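Local coordinates for protein beta-2-microglobulin (Ctenopharyngodon idella, PDB 6LBE) that probably serves as the light chain of a bony fish MHC class I molecule, pairing with the heavy chain that presents antigenic peptides, at residues B[17-21]-B[71-75]. Numbering follows the deposited sequence.
Sequences EYGKA and FLPQP
Two loops of an immunoglobulin C1-set domain meet here, the segments running antiparallel with Y18 opposite Q74 (CA–CA 5.0 Å) and A21 opposite L72 (CA–CA 4.5 Å). E17 to K20 form a type II beta turn, closed by a weak hydrogen bond from K20 N to E17 O (3.3 Å); G19 sits at phi/psi 82/-4, where a CB would jam against the carbonyl O of Y18. Segment 71-75 is extended. One hydrogen bond joins the two, G19 N to P73 O (2.8 Å, 165°), and the same carbonyl receives a CA-H...O contact from Y18 CA (3.2 Å to P73 O). Y18, chi1 m, lays its ring along the proline-rich segment: P75 CG makes a CH-pi contact over one face, 3.9 Å from the ring centroid, while P73 O lies at the edge. The P73 ring packs against the turn, its CG 3.6 Å from E17 O and its CD 3.3 Å from K20 O. L72 (t, t) brings CD2 to 3.9 Å from G19 C and CD1 to 4.4 Å from A21 CB. Q74 (m, m) brings OE1 to 3.4 Å from G19 N, too poorly angled for a hydrogen bond. F71 (chi1 p) points CA-to-CB away, though its ring end comes nearer, meeting Y79 and W95 edge-to-face. Loops 7-12/22-29 and 63-71/79-85 thus join at one sandwich end, where Y18 N hydrogen-bonds the MHC class I antigen chain.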
loop_
_atom_site.group_PDB
_atom_site.type_symbol
_atom_site.label_atom_id
_atom_site.label_comp_id
_atom_site.label_asym_id
_atom_site.label_seq_id
_atom_site.Cartn_x
_atom_site.Cartn_y
_atom_site.Cartn_z
ATOM N N GLU B 17 0.933 -17.861 17.681
ATOM C CA GLU B 17 0.959 -19.075 18.487
ATOM C C GLU B 17 2.342 -19.711 18.459
ATOM O O GLU B 17 2.880 -19.972 17.381
ATOM C CB GLU B 17 -0.068 -20.059 17.955
ATOM C CG GLU B 17 -0.674 -20.951 18.988
ATOM C CD GLU B 17 -1.489 -22.027 18.340
ATOM O OE1 GLU B 17 -2.485 -21.686 17.653
ATOM O OE2 GLU B 17 -1.101 -23.210 18.493
ATOM N N TYR B 18 2.903 -19.979 19.643
ATOM C CA TYR B 18 4.194 -20.658 19.754
ATOM C C TYR B 18 4.162 -22.037 19.089
ATOM O O TYR B 18 3.193 -22.793 19.210
ATOM C CB TYR B 18 4.610 -20.790 21.233
ATOM C CG TYR B 18 4.912 -19.455 21.876
ATOM C CD1 TYR B 18 5.520 -18.452 21.142
ATOM C CD2 TYR B 18 4.545 -19.171 23.179
ATOM C CE1 TYR B 18 5.785 -17.222 21.676
ATOM C CE2 TYR B 18 4.811 -17.924 23.730
ATOM C CZ TYR B 18 5.439 -16.958 22.966
ATOM O OH TYR B 18 5.725 -15.697 23.459
ATOM N N GLY B 19 5.250 -22.374 18.398
ATOM C CA GLY B 19 5.362 -23.665 17.772
ATOM C C GLY B 19 4.671 -23.812 16.430
ATOM O O GLY B 19 4.808 -24.869 15.806
ATOM N N LYS B 20 3.953 -22.802 15.948
ATOM C CA LYS B 20 3.221 -22.914 14.692
ATOM C C LYS B 20 3.891 -22.059 13.618
ATOM O O LYS B 20 4.134 -20.868 13.830
ATOM C CB LYS B 20 1.756 -22.509 14.888
ATOM C CG LYS B 20 0.733 -23.636 14.641
ATOM C CD LYS B 20 0.572 -24.588 15.853
ATOM C CE LYS B 20 0.198 -26.031 15.433
ATOM N NZ LYS B 20 0.117 -26.976 16.599
ATOM N N ALA B 21 4.198 -22.667 12.473
ATOM C CA ALA B 21 4.821 -21.931 11.377
ATOM C C ALA B 21 3.904 -20.806 10.926
ATOM O O ALA B 21 2.686 -20.970 10.851
ATOM C CB ALA B 21 5.145 -22.858 10.198
ATOM N N PHE B 71 8.685 -17.689 9.603
ATOM C CA PHE B 71 9.301 -17.899 10.902
ATOM C C PHE B 71 8.443 -18.880 11.687
ATOM O O PHE B 71 7.320 -19.222 11.299
ATOM C CB PHE B 71 9.551 -16.558 11.636
ATOM C CG PHE B 71 8.358 -15.994 12.379
ATOM C CD1 PHE B 71 7.094 -15.926 11.792
ATOM C CD2 PHE B 71 8.518 -15.471 13.655
ATOM C CE1 PHE B 71 5.993 -15.374 12.483
ATOM C CE2 PHE B 71 7.434 -14.916 14.352
ATOM C CZ PHE B 71 6.166 -14.871 13.757
ATOM N N LEU B 72 9.008 -19.371 12.786
ATOM C CA LEU B 72 8.315 -20.320 13.648
ATOM C C LEU B 72 8.570 -19.938 15.093
ATOM O O LEU B 72 9.549 -20.379 15.708
ATOM C CB LEU B 72 8.780 -21.752 13.389
ATOM C CG LEU B 72 7.978 -22.961 13.866
ATOM C CD1 LEU B 72 8.334 -24.108 12.950
ATOM C CD2 LEU B 72 8.347 -23.293 15.306
ATOM N N PRO B 73 7.703 -19.231 15.738
ATOM C CA PRO B 73 7.997 -18.432 16.933
ATOM C C PRO B 73 7.998 -19.425 18.091
ATOM O O PRO B 73 7.046 -20.181 18.284
ATOM C CB PRO B 73 6.864 -17.412 17.069
ATOM C CG PRO B 73 5.718 -18.075 16.369
ATOM C CD PRO B 73 6.345 -18.758 15.174
ATOM N N GLN B 74 9.072 -19.400 18.875
ATOM C CA GLN B 74 9.152 -20.181 20.092
ATOM C C GLN B 74 9.424 -19.260 21.272
ATOM O O GLN B 74 10.014 -18.184 21.103
ATOM C CB GLN B 74 10.247 -21.261 20.014
ATOM C CG GLN B 74 9.993 -22.305 18.935
ATOM C CD GLN B 74 8.851 -23.286 19.263
ATOM O OE1 GLN B 74 8.086 -23.107 20.220
ATOM N NE2 GLN B 74 8.740 -24.324 18.458
ATOM N N PRO B 75 8.985 -19.651 22.476
ATOM C CA PRO B 75 9.224 -18.822 23.665
ATOM C C PRO B 75 10.697 -18.452 23.833
ATOM O O PRO B 75 11.604 -19.228 23.519
ATOM C CB PRO B 75 8.735 -19.716 24.814
ATOM C CG PRO B 75 7.694 -20.622 24.159
ATOM C CD PRO B 75 8.209 -20.874 22.785
#